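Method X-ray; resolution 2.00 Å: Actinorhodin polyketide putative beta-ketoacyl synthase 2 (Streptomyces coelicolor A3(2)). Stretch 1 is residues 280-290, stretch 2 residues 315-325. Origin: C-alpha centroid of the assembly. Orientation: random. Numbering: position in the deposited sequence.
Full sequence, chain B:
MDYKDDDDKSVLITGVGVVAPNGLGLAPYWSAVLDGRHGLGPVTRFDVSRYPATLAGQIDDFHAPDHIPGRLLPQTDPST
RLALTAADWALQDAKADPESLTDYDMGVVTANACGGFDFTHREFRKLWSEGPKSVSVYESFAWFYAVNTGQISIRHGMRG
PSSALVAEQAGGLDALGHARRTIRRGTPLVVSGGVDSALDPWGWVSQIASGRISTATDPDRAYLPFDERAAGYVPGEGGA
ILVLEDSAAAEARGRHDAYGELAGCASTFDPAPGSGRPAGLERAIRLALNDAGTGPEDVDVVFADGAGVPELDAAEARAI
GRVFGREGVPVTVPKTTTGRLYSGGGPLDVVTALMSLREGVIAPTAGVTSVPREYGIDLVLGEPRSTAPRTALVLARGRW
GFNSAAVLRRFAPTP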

# COMPACT_ATOMS: atom_id res chain seq x y z
N GLY B 280 -17.81 11.80 2.84
CA GLY B 280 -18.17 10.88 1.78
C GLY B 280 -18.59 9.49 2.23
O GLY B 280 -18.65 8.58 1.40
N LEU B 281 -18.88 9.31 3.51
CA LEU B 281 -19.29 8.00 4.03
C LEU B 281 -20.63 7.56 3.45
O LEU B 281 -20.81 6.38 3.08
CB LEU B 281 -19.38 8.03 5.57
CG LEU B 281 -19.84 6.75 6.28
CD1 LEU B 281 -18.93 5.60 5.88
CD2 LEU B 281 -19.81 6.93 7.80
N GLU B 282 -21.58 8.48 3.37
CA GLU B 282 -22.89 8.15 2.83
C GLU B 282 -22.69 7.68 1.39
O GLU B 282 -23.20 6.63 1.00
CB GLU B 282 -23.82 9.38 2.86
CG GLU B 282 -25.24 9.10 2.35
CD GLU B 282 -26.07 10.38 2.19
OE1 GLU B 282 -27.21 10.29 1.67
OE2 GLU B 282 -25.58 11.46 2.57
N ARG B 283 -21.94 8.45 0.61
CA ARG B 283 -21.70 8.08 -0.78
C ARG B 283 -21.09 6.67 -0.91
O ARG B 283 -21.53 5.88 -1.74
CB ARG B 283 -20.79 9.10 -1.48
CG ARG B 283 -20.49 8.76 -2.95
CD ARG B 283 -19.92 9.94 -3.75
NE ARG B 283 -18.53 10.27 -3.40
CZ ARG B 283 -18.18 11.07 -2.40
NH1 ARG B 283 -19.12 11.63 -1.64
NH2 ARG B 283 -16.90 11.30 -2.16
N ALA B 284 -20.09 6.36 -0.08
CA ALA B 284 -19.46 5.04 -0.13
C ALA B 284 -20.51 3.95 0.09
O ALA B 284 -20.55 2.95 -0.64
CB ALA B 284 -18.36 4.92 0.95
N ILE B 285 -21.37 4.13 1.09
CA ILE B 285 -22.40 3.16 1.37
C ILE B 285 -23.30 2.91 0.16
O ILE B 285 -23.50 1.77 -0.26
CB ILE B 285 -23.31 3.60 2.52
CG1 ILE B 285 -22.50 3.68 3.81
CG2 ILE B 285 -24.47 2.62 2.64
CD1 ILE B 285 -23.22 4.38 4.93
N ARG B 286 -23.83 3.99 -0.41
CA ARG B 286 -24.71 3.84 -1.57
C ARG B 286 -23.98 3.26 -2.78
O ARG B 286 -24.59 2.58 -3.60
CB ARG B 286 -25.32 5.19 -1.96
CG ARG B 286 -26.23 5.78 -0.93
CD ARG B 286 -26.68 7.17 -1.35
NE ARG B 286 -27.52 7.75 -0.32
CZ ARG B 286 -28.78 7.40 -0.10
NH1 ARG B 286 -29.36 6.46 -0.85
NH2 ARG B 286 -29.45 7.95 0.91
N LEU B 287 -22.69 3.54 -2.88
CA LEU B 287 -21.91 3.01 -3.99
C LEU B 287 -21.78 1.50 -3.80
O LEU B 287 -21.98 0.72 -4.73
CB LEU B 287 -20.52 3.66 -4.02
CG LEU B 287 -20.20 4.61 -5.17
CD1 LEU B 287 -21.44 5.32 -5.66
CD2 LEU B 287 -19.13 5.60 -4.72
N ALA B 288 -21.47 1.10 -2.57
CA ALA B 288 -21.32 -0.32 -2.26
C ALA B 288 -22.64 -1.07 -2.48
O ALA B 288 -22.64 -2.19 -2.99
CB ALA B 288 -20.84 -0.50 -0.81
N LEU B 289 -23.76 -0.46 -2.10
CA LEU B 289 -25.06 -1.11 -2.28
C LEU B 289 -25.40 -1.30 -3.75
O LEU B 289 -26.00 -2.32 -4.12
CB LEU B 289 -26.16 -0.30 -1.60
CG LEU B 289 -26.20 -0.34 -0.07
CD1 LEU B 289 -27.32 0.56 0.43
CD2 LEU B 289 -26.41 -1.78 0.40
N ASN B 290 -25.03 -0.33 -4.58
CA ASN B 290 -25.29 -0.40 -6.03
C ASN B 290 -24.48 -1.50 -6.68
O ASN B 290 -24.96 -2.22 -7.56
CB ASN B 290 -24.93 0.91 -6.72
CG ASN B 290 -25.98 1.97 -6.54
OD1 ASN B 290 -27.16 1.74 -6.79
ND2 ASN B 290 -25.55 3.16 -6.12
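Stretch 2, residues 315-325: AEARAIGRVFG

Stretch 1 is helical from L281 to N290, with G280 at the N-cap position. Stretch 2 is helical from A315 to F324 and ends at G325, which has positive phi. The two helices run in roughly the same direction. Their axes cross at -41° and approach to 9.0 Å. The backbones are nearest at E282 and A319, whose CA atoms lie 4.8 Å apart; the small side chain of A319 points toward stretch 1 here. No hydrogen bond joins the stretches, and most of the covered surface belongs to apolar residues.

At the start of stretch 1, L281 CD2 lies 3.8 Å from A319 CB and 3.8 Å from E316 CA. One turn on, I285 CG2 lies 3.9 Å from V323 CG1 and 4.2 Å from F324 CZ. L289 follows, its CD1 4.2 Å from V323 CG1 and 4.3 Å from F324 CE1. V323 is thus a knob in a hole formed by E282, I285, R286 and L289.

At the polar margin the salt bridge lies within stretch 1. R286 NE forms it with E282 OE1 at 3.2 Å. One face of the R286 guanidinium lies over V323 CG2, with R286 NH2 4.1 Å from that atom. E282 OE2 is 4.4 Å from R322 NH1, too far for a salt bridge.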

# COMPACT_ATOMS: atom_id res chain seq x y z
N ALA B 315 -20.92 11.88 13.03
CA ALA B 315 -20.84 11.89 11.57
C ALA B 315 -21.32 10.55 11.02
O ALA B 315 -22.13 10.50 10.10
CB ALA B 315 -19.41 12.16 11.09
N GLU B 316 -20.81 9.46 11.58
CA GLU B 316 -21.21 8.13 11.12
C GLU B 316 -22.68 7.81 11.32
O GLU B 316 -23.32 7.24 10.43
CB GLU B 316 -20.37 7.04 11.79
CG GLU B 316 -20.86 5.64 11.42
CD GLU B 316 -19.87 4.55 11.75
OE1 GLU B 316 -19.35 4.54 12.88
OE2 GLU B 316 -19.63 3.70 10.86
N ALA B 317 -23.22 8.16 12.48
CA ALA B 317 -24.63 7.90 12.78
C ALA B 317 -25.50 8.67 11.80
O ALA B 317 -26.57 8.21 11.41
CB ALA B 317 -24.94 8.34 14.20
N ARG B 318 -25.02 9.84 11.41
CA ARG B 318 -25.74 10.69 10.48
C ARG B 318 -25.73 10.07 9.08
O ARG B 318 -26.76 10.07 8.39
CB ARG B 318 -25.11 12.09 10.51
CG ARG B 318 -25.95 13.20 9.94
CD ARG B 318 -25.57 14.53 10.59
NE ARG B 318 -24.14 14.82 10.52
CZ ARG B 318 -23.37 15.13 11.56
NH1 ARG B 318 -23.88 15.21 12.78
NH2 ARG B 318 -22.08 15.38 11.38
N ALA B 319 -24.60 9.52 8.64
CA ALA B 319 -24.55 8.91 7.32
C ALA B 319 -25.44 7.67 7.28
O ALA B 319 -26.18 7.46 6.32
CB ALA B 319 -23.11 8.55 6.93
N ILE B 320 -25.36 6.85 8.32
CA ILE B 320 -26.19 5.65 8.38
C ILE B 320 -27.68 6.05 8.36
O ILE B 320 -28.48 5.46 7.63
CB ILE B 320 -25.89 4.81 9.65
CG1 ILE B 320 -24.43 4.34 9.61
CG2 ILE B 320 -26.82 3.60 9.73
CD1 ILE B 320 -23.97 3.62 10.86
N GLY B 321 -28.04 7.06 9.14
CA GLY B 321 -29.43 7.51 9.18
C GLY B 321 -29.95 7.98 7.83
O GLY B 321 -31.09 7.70 7.46
N ARG B 322 -29.10 8.69 7.10
CA ARG B 322 -29.48 9.19 5.79
C ARG B 322 -29.72 8.08 4.78
O ARG B 322 -30.52 8.23 3.86
CB ARG B 322 -28.41 10.17 5.27
CG ARG B 322 -28.35 11.43 6.12
CD ARG B 322 -27.21 12.37 5.75
NE ARG B 322 -27.30 13.59 6.55
CZ ARG B 322 -26.40 14.56 6.56
NH1 ARG B 322 -25.31 14.46 5.81
NH2 ARG B 322 -26.58 15.62 7.34
N VAL B 323 -29.05 6.95 4.95
CA VAL B 323 -29.25 5.85 4.00
C VAL B 323 -30.40 4.92 4.41
O VAL B 323 -31.24 4.57 3.58
CB VAL B 323 -27.96 5.02 3.83
CG1 VAL B 323 -28.21 3.84 2.89
CG2 VAL B 323 -26.85 5.90 3.28
N PHE B 324 -30.44 4.53 5.67
CA PHE B 324 -31.47 3.62 6.15
C PHE B 324 -32.54 4.27 7.02
O PHE B 324 -33.46 3.58 7.48
CB PHE B 324 -30.81 2.47 6.93
CG PHE B 324 -29.66 1.83 6.20
CD1 PHE B 324 -29.88 0.89 5.20
CD2 PHE B 324 -28.35 2.20 6.50
CE1 PHE B 324 -28.81 0.32 4.50
CE2 PHE B 324 -27.27 1.64 5.80
CZ PHE B 324 -27.50 0.70 4.80
N GLY B 325 -32.44 5.58 7.26
CA GLY B 325 -33.41 6.27 8.11
C GLY B 325 -32.98 6.13 9.55
O GLY B 325 -32.29 5.17 9.90